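Local coordinates for protein aminoglycoside phosphotransferase (Mycobacterium smegmatis, PDB 6EF6) that phosphorylates (S)-1-amino-2-propanol as the kinase of a bacterial microcompartment for aminoacetone utilization, at residues E140-D145 with L232-L237; D209-K214 with E343-S348; D223-I228 with F258-Y263. All coordinates share one frame; numbering follows the deposited sequence. Where two conformers were deposited one is given.

Interaction 1: residues E140-D145 with L232-L237; sequences ESLTLD and LRLANL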
loop_
_atom_site.group_PDB
_atom_site.type_symbol
_atom_site.label_atom_id
_atom_site.label_comp_id
_atom_site.label_asym_id
_atom_site.label_seq_id
_atom_site.Cartn_x
_atom_site.Cartn_y
_atom_site.Cartn_z
ATOM N N GLU A 140 2.052 16.242 -4.087
ATOM C CA GLU A 140 0.667 16.388 -4.500
ATOM C C GLU A 140 0.137 15.046 -4.984
ATOM O O GLU A 140 0.733 14.402 -5.862
ATOM C CB GLU A 140 0.502 17.456 -5.576
ATOM C CG GLU A 140 -0.950 17.776 -5.880
ATOM C CD GLU A 140 -1.108 18.909 -6.882
ATOM O OE1 GLU A 140 -0.092 19.551 -7.228
ATOM O OE2 GLU A 140 -2.252 19.152 -7.321
ATOM N N SER A 141 -0.976 14.635 -4.395
ATOM C CA SER A 141 -1.595 13.353 -4.679
ATOM C C SER A 141 -3.093 13.537 -4.914
ATOM O O SER A 141 -3.651 14.626 -4.760
ATOM C CB SER A 141 -1.422 12.392 -3.493
ATOM O OG SER A 141 -2.199 12.802 -2.359
ATOM N N LEU A 142 -3.762 12.452 -5.293
ATOM C CA LEU A 142 -5.218 12.452 -5.264
ATOM C C LEU A 142 -5.732 12.815 -3.866
ATOM O O LEU A 142 -5.065 12.603 -2.851
ATOM C CB LEU A 142 -5.725 11.057 -5.636
ATOM C CG LEU A 142 -5.456 10.584 -7.071
ATOM C CD1 LEU A 142 -6.153 9.257 -7.330
ATOM C CD2 LEU A 142 -5.864 11.615 -8.125
ATOM N N THR A 143 -6.961 13.342 -3.819
ATOM C CA THR A 143 -7.594 13.826 -2.595
ATOM C C THR A 143 -8.892 13.065 -2.371
ATOM O O THR A 143 -9.281 12.195 -3.152
ATOM C CB THR A 143 -7.894 15.333 -2.681
ATOM O OG1 THR A 143 -8.973 15.562 -3.606
ATOM C CG2 THR A 143 -6.644 16.133 -3.122
ATOM N N LEU A 144 -9.598 13.451 -1.325
ATOM C CA LEU A 144 -10.883 12.841 -1.038
ATOM C C LEU A 144 -11.920 13.077 -2.129
ATOM O O LEU A 144 -12.969 12.431 -2.098
ATOM C CB LEU A 144 -11.418 13.332 0.313
ATOM C CG LEU A 144 -10.530 13.057 1.505
ATOM C CD1 LEU A 144 -11.066 13.729 2.766
ATOM C CD2 LEU A 144 -10.408 11.580 1.793
ATOM N N ASP A 145 -11.679 14.015 -3.036
ATOM C CA ASP A 145 -12.532 14.243 -4.188
ATOM C C ASP A 145 -12.286 13.276 -5.324
ATOM O O ASP A 145 -12.966 13.385 -6.356
ATOM C CB ASP A 145 -12.314 15.669 -4.733
ATOM C CG ASP A 145 -12.712 16.784 -3.740
ATOM O OD1 ASP A 145 -13.594 16.538 -2.932
ATOM O OD2 ASP A 145 -12.146 17.881 -3.834
ATOM N N LEU A 232 -2.892 0.991 -1.977
ATOM C CA LEU A 232 -3.490 1.963 -2.902
ATOM C C LEU A 232 -4.320 3.014 -2.180
ATOM O O LEU A 232 -5.500 3.263 -2.469
ATOM C CB LEU A 232 -4.294 1.230 -3.958
ATOM C CG LEU A 232 -3.454 0.484 -5.007
ATOM C CD1 LEU A 232 -4.342 -0.407 -5.891
ATOM C CD2 LEU A 232 -2.637 1.441 -5.848
ATOM N N ARG A 233 -3.635 3.642 -1.251
ATOM C CA ARG A 233 -4.093 4.865 -0.596
ATOM C C ARG A 233 -4.027 6.041 -1.555
ATOM O O ARG A 233 -3.180 6.078 -2.446
ATOM C CB ARG A 233 -3.138 5.213 0.537
ATOM C CG ARG A 233 -3.242 4.280 1.656
ATOM C CD ARG A 233 -2.336 4.683 2.799
ATOM N NE ARG A 233 -0.946 4.293 2.582
ATOM C CZ ARG A 233 0.082 5.131 2.425
ATOM N NH1 ARG A 233 -0.088 6.446 2.438
ATOM N NH2 ARG A 233 1.311 4.646 2.233
ATOM N N LEU A 234 -4.892 7.054 -1.350
ATOM C CA LEU A 234 -4.857 8.227 -2.206
ATOM C C LEU A 234 -3.463 8.853 -2.265
ATOM O O LEU A 234 -3.039 9.342 -3.308
ATOM C CB LEU A 234 -5.888 9.236 -1.689
ATOM C CG LEU A 234 -7.371 8.869 -1.834
ATOM C CD1 LEU A 234 -8.220 9.716 -0.852
ATOM C CD2 LEU A 234 -7.876 9.070 -3.221
ATOM N N ALA A 235 -2.752 8.852 -1.125
ATOM C CA ALA A 235 -1.437 9.470 -1.054
ATOM C C ALA A 235 -0.408 8.813 -1.958
ATOM O O ALA A 235 0.604 9.437 -2.246
ATOM C CB ALA A 235 -0.920 9.368 0.392
ATOM N N ASN A 236 -0.651 7.576 -2.402
ATOM C CA ASN A 236 0.281 6.871 -3.287
ATOM C C ASN A 236 -0.043 7.048 -4.767
ATOM O O ASN A 236 0.563 6.368 -5.620
ATOM C CB ASN A 236 0.338 5.392 -2.912
ATOM C CG ASN A 236 1.237 5.149 -1.726
ATOM O OD1 ASN A 236 2.085 5.984 -1.399
ATOM N ND2 ASN A 236 1.066 4.041 -1.069
ATOM N N LEU A 237 -0.954 7.949 -5.138
ATOM C CA LEU A 237 -1.198 8.294 -6.536
ATOM C C LEU A 237 -0.856 9.765 -6.678
ATOM O O LEU A 237 -1.648 10.649 -6.327
ATOM C CB LEU A 237 -2.641 7.971 -6.942
ATOM C CG LEU A 237 -2.867 6.496 -7.358
ATOM C CD1 LEU A 237 -2.783 5.550 -6.172
ATOM C CD2 LEU A 237 -4.190 6.332 -8.088
#
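Leu142 and Leu237 are joined by the single backbone hydrogen bond of this contact, from Leu142 N to Leu237 O at 3.0 Å. The donor lies nearly in line with the C=O bond, at a C=O...N angle of 172°. The same oxygen receives a CA-H...O contact from Ser141 CA at 3.2 Å, and two neighbouring residues thus converge on one acceptor. Glu140 continues the backbone pairing with Val239, which keeps the loop 140-145 alongside the start of strand 237-239.

Side-chain polarity acts locally. Ser141 turns its CB toward Leu234 O and Leu237 O, while its OG, set between the backbone N and the carbonyl carbon (chi1 69°), reaches on to the carbonyl of the next residue and donates to Leu142 O at 2.9 Å.

The partner segment belongs to the HxDxxxxN signature of kinase-like phosphotransferases. Within it Asn236 ND2 reaches back to Asp231 O, and Asp231, together with Asp252, binds a sodium ion. The short 3-10 turn 234-236 includes Asn236; it brings Leu234 up against the loop 140-145, and Leu237 follows at the start of strand 237-239.

Apolar contacts fill the rest. Leu142 and Leu237 slant across one another, with CD1 of Leu142 lying 3.6 Å from CD2 of Leu237. Leu234 brings both methyls up to Thr143 O, CD2 at 3.4 Å, and the same CD2 meets Leu142 CB at 3.8 Å. Leu144 approaches Leu234 at roughly a right angle, and only its CD2 touches, 3.9 Å from Leu234 CD1. Helix 147-163 backs these leucines: Phe147 and Leu150 pack on Leu234, and Ile153 on Leu237.

Interaction 2: residues D209-K214 with E343-S348; sequences DLLHRK and ERYLSS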
loop_
_atom_site.group_PDB
_atom_site.type_symbol
_atom_site.label_atom_id
_atom_site.label_comp_id
_atom_site.label_asym_id
_atom_site.label_seq_id
_atom_site.Cartn_x
_atom_site.Cartn_y
_atom_site.Cartn_z
ATOM N N ASP A 209 -13.680 -12.827 13.610
ATOM C CA ASP A 209 -14.049 -14.210 13.345
ATOM C C ASP A 209 -15.143 -14.308 12.274
ATOM O O ASP A 209 -15.126 -15.227 11.452
ATOM C CB ASP A 209 -14.431 -14.901 14.672
ATOM C CG ASP A 209 -13.246 -15.119 15.598
ATOM O OD1 ASP A 209 -12.051 -15.042 15.211
ATOM O OD2 ASP A 209 -13.556 -15.456 16.756
ATOM N N LEU A 210 -16.077 -13.362 12.257
ATOM C CA LEU A 210 -17.067 -13.277 11.181
ATOM C C LEU A 210 -16.381 -12.978 9.857
ATOM O O LEU A 210 -16.649 -13.656 8.852
ATOM C CB LEU A 210 -18.109 -12.190 11.540
ATOM C CG LEU A 210 -19.129 -11.973 10.421
ATOM C CD1 LEU A 210 -19.870 -13.245 10.045
ATOM C CD2 LEU A 210 -20.090 -10.873 10.861
ATOM N N LEU A 211 -15.440 -12.045 9.839
ATOM C CA LEU A 211 -14.652 -11.773 8.649
ATOM C C LEU A 211 -13.950 -13.014 8.153
ATOM O O LEU A 211 -13.949 -13.310 6.952
ATOM C CB LEU A 211 -13.644 -10.685 8.965
ATOM C CG LEU A 211 -12.507 -10.483 7.964
ATOM C CD1 LEU A 211 -13.066 -9.945 6.668
ATOM C CD2 LEU A 211 -11.485 -9.531 8.506
ATOM N N HIS A 212 -13.342 -13.797 9.058
ATOM C CA HIS A 212 -12.652 -15.028 8.671
ATOM C C HIS A 212 -13.616 -15.972 7.967
ATOM O O HIS A 212 -13.302 -16.550 6.913
ATOM C CB HIS A 212 -12.052 -15.687 9.936
ATOM C CG HIS A 212 -11.016 -16.716 9.658
ATOM N ND1 HIS A 212 -10.427 -17.440 10.675
ATOM C CD2 HIS A 212 -10.489 -17.183 8.515
ATOM C CE1 HIS A 212 -9.554 -18.280 10.163
ATOM N NE2 HIS A 212 -9.578 -18.164 8.849
ATOM N N ARG A 213 -14.810 -16.163 8.532
ATOM C CA ARG A 213 -15.803 -17.040 7.916
ATOM C C ARG A 213 -16.232 -16.514 6.547
ATOM O O ARG A 213 -16.405 -17.290 5.609
ATOM C CB ARG A 213 -17.024 -17.198 8.834
ATOM C CG ARG A 213 -16.744 -17.983 10.117
ATOM C CD ARG A 213 -17.834 -17.736 11.185
ATOM N NE ARG A 213 -19.192 -17.677 10.659
ATOM C CZ ARG A 213 -20.211 -17.077 11.270
ATOM N NH1 ARG A 213 -21.410 -17.086 10.702
ATOM N NH2 ARG A 213 -20.038 -16.462 12.442
ATOM N N LYS A 214 -16.361 -15.215 6.399
ATOM C CA LYS A 214 -16.751 -14.648 5.113
ATOM C C LYS A 214 -15.653 -14.823 4.092
ATOM O O LYS A 214 -15.934 -15.144 2.934
ATOM C CB LYS A 214 -17.145 -13.183 5.261
ATOM C CG LYS A 214 -18.410 -13.051 6.067
ATOM C CD LYS A 214 -19.009 -11.698 6.038
ATOM C CE LYS A 214 -19.301 -11.142 4.650
ATOM N NZ LYS A 214 -20.271 -11.958 3.860
ATOM N N GLU A 343 -18.956 -3.045 15.515
ATOM C CA GLU A 343 -20.344 -3.195 15.898
ATOM C C GLU A 343 -21.266 -3.114 14.686
ATOM O O GLU A 343 -22.245 -3.858 14.580
ATOM C CB GLU A 343 -20.721 -2.160 16.953
ATOM C CG GLU A 343 -22.138 -2.341 17.474
ATOM C CD GLU A 343 -22.821 -0.999 17.651
ATOM O OE1 GLU A 343 -23.101 -0.332 16.630
ATOM O OE2 GLU A 343 -23.046 -0.598 18.811
ATOM N N ARG A 344 -20.968 -2.189 13.766
ATOM C CA ARG A 344 -21.757 -2.069 12.548
ATOM C C ARG A 344 -21.614 -3.322 11.679
ATOM O O ARG A 344 -22.600 -3.824 11.123
ATOM C CB ARG A 344 -21.314 -0.813 11.797
ATOM C CG ARG A 344 -21.787 0.440 12.543
ATOM C CD ARG A 344 -21.160 1.744 12.075
ATOM N NE ARG A 344 -21.246 2.775 13.116
ATOM C CZ ARG A 344 -20.390 3.785 13.254
ATOM N NH1 ARG A 344 -20.549 4.666 14.238
ATOM N NH2 ARG A 344 -19.367 3.913 12.418
ATOM N N TYR A 345 -20.395 -3.867 11.593
ATOM C CA TYR A 345 -20.134 -5.087 10.828
ATOM C C TYR A 345 -20.930 -6.252 11.398
ATOM O O TYR A 345 -21.627 -6.969 10.669
ATOM C CB TYR A 345 -18.637 -5.344 10.868
ATOM C CG TYR A 345 -18.144 -6.420 9.937
ATOM C CD1 TYR A 345 -18.029 -6.219 8.592
ATOM C CD2 TYR A 345 -17.731 -7.662 10.444
ATOM C CE1 TYR A 345 -17.524 -7.197 7.766
ATOM C CE2 TYR A 345 -17.264 -8.641 9.657
ATOM C CZ TYR A 345 -17.157 -8.481 8.283
ATOM O OH TYR A 345 -16.664 -9.469 7.497
ATOM N N LEU A 346 -20.914 -6.399 12.723
ATOM C CA LEU A 346 -21.618 -7.505 13.355
ATOM C C LEU A 346 -23.123 -7.387 13.219
ATOM O O LEU A 346 -23.811 -8.382 12.940
ATOM C CB LEU A 346 -21.243 -7.561 14.821
ATOM C CG LEU A 346 -19.834 -8.069 15.107
ATOM C CD1 LEU A 346 -19.484 -7.821 16.568
ATOM C CD2 LEU A 346 -19.721 -9.550 14.839
ATOM N N SER A 347 -23.658 -6.165 13.376
ATOM C CA SER A 347 -25.107 -5.982 13.318
ATOM C C SER A 347 -25.681 -6.138 11.924
ATOM O O SER A 347 -26.892 -6.346 11.796
ATOM C CB SER A 347 -25.519 -4.639 13.932
ATOM O OG SER A 347 -25.036 -3.551 13.128
ATOM N N SER A 348 -24.848 -6.083 10.895
ATOM C CA SER A 348 -25.292 -6.271 9.517
ATOM C C SER A 348 -24.839 -7.604 8.939
ATOM O O SER A 348 -24.931 -7.807 7.740
ATOM C CB SER A 348 -24.758 -5.106 8.670
ATOM O OG SER A 348 -23.339 -5.211 8.591
#
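The ring of Tyr345 is the flat group that meets helix 198-218, and at its edge, close to the ring plane, lies the backbone of that helix: Leu211 N is 3.9 Å from Tyr345 CE2. Neither Leu210 nor Lys214 settles on a face. Leu210 brings CD2 obliquely to 3.8 Å from Tyr345 CE2, and CD of Lys214 is likewise oblique to the ring. A second flat group, the guanidinium of Arg213, has Leu210 CD1 over one face, offset from its centre, so the two methyls of Leu210 serve different neighbours.

The hydroxyl reaches the backbone of the other helix. With CG anti to the backbone N (chi1 -170°), the side chain of Tyr345 stretches from its own helix until OH stands 3.3 Å from Leu211 CA. The side chains of Leu211 and Tyr345 cross at about a right angle, Leu211 CB lying 3.6 Å from the tyrosine OH. The chain of Lys214, bent at chi3 and chi4, passes the tyrosine in the opposite direction, with its CD 3.5 Å from Tyr345 OH. This hydroxyl sits among carbon atoms on this side, and its polar need is met by a hydrogen bond with Ser305 OG of helix 303-320.

Together with Ala207, which also touches Tyr345, residues Leu210, Leu211 and Lys214 form an i, i+3, i+4, i+7 diamond around the tyrosine, consistent with knobs-into-holes packing. The segments 209-214 and 343-347 cross at 52°, their axes 11.0 Å apart at closest approach, a wide spacing that the long aromatic side chain spans. Leu346, whose bond to CB does not aim directly at the other helix, still places CD2 4.2 Å from Leu210 CD2. Helix 325-347 ends here, and Asp349 in the following loop packs against Leu210.

Interaction 3: residues D223-I228 with F258-Y263; sequences DRYGLI and FGWYFY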
loop_
_atom_site.group_PDB
_atom_site.type_symbol
_atom_site.label_atom_id
_atom_site.label_comp_id
_atom_site.label_asym_id
_atom_site.label_seq_id
_atom_site.Cartn_x
_atom_site.Cartn_y
_atom_site.Cartn_z
ATOM N N ASP A 223 -10.463 -15.530 -9.825
ATOM C CA ASP A 223 -11.227 -14.311 -10.019
ATOM C C ASP A 223 -11.186 -13.355 -8.829
ATOM O O ASP A 223 -11.521 -12.188 -8.978
ATOM C CB ASP A 223 -12.688 -14.665 -10.352
ATOM C CG ASP A 223 -13.373 -15.555 -9.279
ATOM O OD1 ASP A 223 -12.749 -16.484 -8.728
ATOM O OD2 ASP A 223 -14.575 -15.342 -9.008
ATOM N N ARG A 224 -10.732 -13.824 -7.677
ATOM C CA ARG A 224 -10.830 -13.100 -6.433
ATOM C C ARG A 224 -9.485 -12.821 -5.763
ATOM O O ARG A 224 -9.453 -12.008 -4.832
ATOM C CB ARG A 224 -11.801 -13.844 -5.487
ATOM C CG ARG A 224 -13.236 -13.689 -5.949
ATOM C CD ARG A 224 -14.195 -14.573 -5.229
ATOM N NE ARG A 224 -15.563 -14.345 -5.678
ATOM C CZ ARG A 224 -16.637 -15.012 -5.293
ATOM N NH1 ARG A 224 -16.583 -16.004 -4.417
ATOM N NH2 ARG A 224 -17.818 -14.725 -5.829
ATOM N N TYR A 225 -8.412 -13.508 -6.150
ATOM C CA TYR A 225 -7.151 -13.447 -5.433
ATOM C C TYR A 225 -6.014 -13.534 -6.436
ATOM O O TYR A 225 -6.092 -14.333 -7.386
ATOM C CB TYR A 225 -7.114 -14.634 -4.481
ATOM C CG TYR A 225 -5.968 -14.735 -3.492
ATOM C CD1 TYR A 225 -4.741 -15.313 -3.845
ATOM C CD2 TYR A 225 -6.128 -14.287 -2.195
ATOM C CE1 TYR A 225 -3.696 -15.400 -2.905
ATOM C CE2 TYR A 225 -5.090 -14.376 -1.269
ATOM C CZ TYR A 225 -3.912 -14.956 -1.641
ATOM O OH TYR A 225 -2.865 -15.037 -0.730
ATOM N N GLY A 226 -4.985 -12.706 -6.262
ATOM C CA GLY A 226 -3.852 -12.681 -7.168
ATOM C C GLY A 226 -2.894 -11.565 -6.784
ATOM O O GLY A 226 -2.889 -11.102 -5.646
ATOM N N LEU A 227 -2.079 -11.154 -7.731
ATOM C CA LEU A 227 -1.059 -10.130 -7.501
ATOM C C LEU A 227 -1.706 -8.731 -7.414
ATOM O O LEU A 227 -2.411 -8.304 -8.338
ATOM C CB LEU A 227 -0.005 -10.177 -8.601
ATOM C CG LEU A 227 1.093 -9.102 -8.518
ATOM C CD1 LEU A 227 1.933 -9.246 -7.269
ATOM C CD2 LEU A 227 2.005 -9.139 -9.767
ATOM N N ILE A 228 -1.478 -8.034 -6.301
ATOM C CA ILE A 228 -2.028 -6.717 -5.981
ATOM C C ILE A 228 -0.937 -5.758 -5.469
ATOM O O ILE A 228 0.092 -6.140 -4.927
ATOM C CB ILE A 228 -3.182 -6.783 -4.953
ATOM C CG1 ILE A 228 -2.744 -7.460 -3.650
ATOM C CG2 ILE A 228 -4.391 -7.467 -5.546
ATOM C CD1 ILE A 228 -3.709 -7.252 -2.498
ATOM N N PHE A 258 0.614 -11.239 -3.107
ATOM C CA PHE A 258 -0.599 -11.982 -3.415
ATOM C C PHE A 258 -1.622 -11.700 -2.354
ATOM O O PHE A 258 -1.303 -11.737 -1.179
ATOM C CB PHE A 258 -0.247 -13.466 -3.565
ATOM C CG PHE A 258 0.682 -13.702 -4.706
ATOM C CD1 PHE A 258 0.213 -13.715 -6.011
ATOM C CD2 PHE A 258 2.044 -13.838 -4.485
ATOM C CE1 PHE A 258 1.075 -13.923 -7.074
ATOM C CE2 PHE A 258 2.914 -14.024 -5.570
ATOM C CZ PHE A 258 2.409 -14.052 -6.859
ATOM N N GLY A 259 -2.845 -11.442 -2.753
ATOM C CA GLY A 259 -3.910 -11.136 -1.815
ATOM C C GLY A 259 -5.243 -11.048 -2.528
ATOM O O GLY A 259 -5.310 -11.282 -3.732
ATOM N N TRP A 260 -6.304 -10.744 -1.783
ATOM C CA TRP A 260 -7.596 -10.545 -2.442
ATOM C C TRP A 260 -7.606 -9.276 -3.260
ATOM O O TRP A 260 -7.244 -8.214 -2.732
ATOM C CB TRP A 260 -8.740 -10.581 -1.437
ATOM C CG TRP A 260 -8.985 -11.935 -0.829
ATOM C CD1 TRP A 260 -9.707 -12.952 -1.395
ATOM C CD2 TRP A 260 -8.469 -12.468 0.398
ATOM N NE1 TRP A 260 -9.694 -14.057 -0.607
ATOM C CE2 TRP A 260 -8.952 -13.792 0.513
ATOM C CE3 TRP A 260 -7.710 -11.926 1.453
ATOM C CZ2 TRP A 260 -8.642 -14.621 1.576
ATOM C CZ3 TRP A 260 -7.398 -12.781 2.516
ATOM C CH2 TRP A 260 -7.907 -14.084 2.584
ATOM N N TYR A 261 -8.085 -9.353 -4.505
ATOM C CA TYR A 261 -8.148 -8.137 -5.319
ATOM C C TYR A 261 -8.840 -6.989 -4.584
ATOM O O TYR A 261 -8.362 -5.848 -4.592
ATOM C CB TYR A 261 -8.815 -8.403 -6.679
ATOM C CG TYR A 261 -7.976 -9.259 -7.593
ATOM C CD1 TYR A 261 -6.745 -8.847 -8.028
ATOM C CD2 TYR A 261 -8.390 -10.501 -7.969
ATOM C CE1 TYR A 261 -5.961 -9.665 -8.870
ATOM C CE2 TYR A 261 -7.634 -11.322 -8.791
ATOM C CZ TYR A 261 -6.395 -10.886 -9.207
ATOM O OH TYR A 261 -5.650 -11.723 -10.049
ATOM N N PHE A 262 -9.994 -7.253 -3.980
ATOM C CA PHE A 262 -10.751 -6.178 -3.346
ATOM C C PHE A 262 -10.216 -5.734 -1.998
ATOM O O PHE A 262 -10.678 -4.715 -1.460
ATOM C CB PHE A 262 -12.252 -6.446 -3.473
ATOM C CG PHE A 262 -12.668 -6.378 -4.910
ATOM C CD1 PHE A 262 -12.700 -5.126 -5.523
ATOM C CD2 PHE A 262 -12.927 -7.473 -5.678
ATOM C CE1 PHE A 262 -12.995 -5.007 -6.861
ATOM C CE2 PHE A 262 -13.195 -7.348 -7.028
ATOM C CZ PHE A 262 -13.235 -6.124 -7.598
ATOM N N TYR A 263 -9.185 -6.399 -1.462
ATOM C CA TYR A 263 -8.460 -5.785 -0.363
ATOM C C TYR A 263 -7.890 -4.441 -0.779
ATOM O O TYR A 263 -7.756 -3.556 0.055
ATOM C CB TYR A 263 -7.368 -6.758 0.112
ATOM C CG TYR A 263 -6.416 -6.171 1.135
ATOM C CD1 TYR A 263 -6.843 -5.719 2.385
ATOM C CD2 TYR A 263 -5.079 -6.038 0.850
ATOM C CE1 TYR A 263 -5.981 -5.155 3.288
ATOM C CE2 TYR A 263 -4.176 -5.480 1.776
ATOM C CZ TYR A 263 -4.655 -5.042 2.979
ATOM O OH TYR A 263 -3.779 -4.491 3.881
HETATM O O HOH W 1 -11.166 -9.956 -4.047
HETATM O O HOH W 2 -6.008 -14.069 -10.446
HETATM O O HOH W 3 -2.906 -12.042 -10.420
#
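Tyr225 and Gly259 form the tight half of this contact, where two short antiparallel segments pair. Gly226 and Gly259 exchange two backbone hydrogen bonds, each 2.9 Å from N to O, and Tyr261 N adds a third to Arg224 O, at 3.0 Å and well above the carbonyl plane. One face of the Tyr225 ring lies over Gly259, whose CA makes a CH-pi contact 3.9 Å from the ring centroid. The same ring turns its edge to the face of Trp260 in a T-shaped pair, planes at 84°. On the opposite side of the pair from the Tyr225 ring, Tyr261 lies with Gly226 N over one face of its ring, toward the rim; a glycine there leaves space for it. Ile228 fits alongside, placing CG2 3.7 Å from Tyr261 CD1 and CD1 at the edge of Tyr263.

Elsewhere the contact is wetter and looser. A water bridges Leu227 N and Tyr261 OH, and another joins Arg224 O to Phe262 N. Arg224 NE and Asp223 OD2 make a long, charge-only pair at 3.6 Å, with OD2 well out of the guanidinium plane; Arg224 NH1 has a hydrogen bond to Tyr218 O.

The pairing closes a loop containing the sodium-binding Asp231 and Asp252. Direct backbone bonds hold the glycine pair, and waters link polar atoms that the strands do not pair, among them Tyr261 OH and Phe262 N.

Overall arrangement
The three contacts lie in the mainly helical part of the kinase-like fold but differ in chemistry. Interactions 1 and 3 lie nearer the centre of the chain, about 12 and 13 Å from it, and adjoin in sequence through the stretch ending at Ile228 and that beginning at Leu232. Both use backbone pairing and are partly buried, interaction 1 adding leucines and interaction 3 aromatics and water. Interaction 2, about 24 Å out, is nonetheless a buried contact and joins two helices by side chains alone, without a hydrogen bond across. It encloses interaction 3 in the chain, and helix 303-320 touches both.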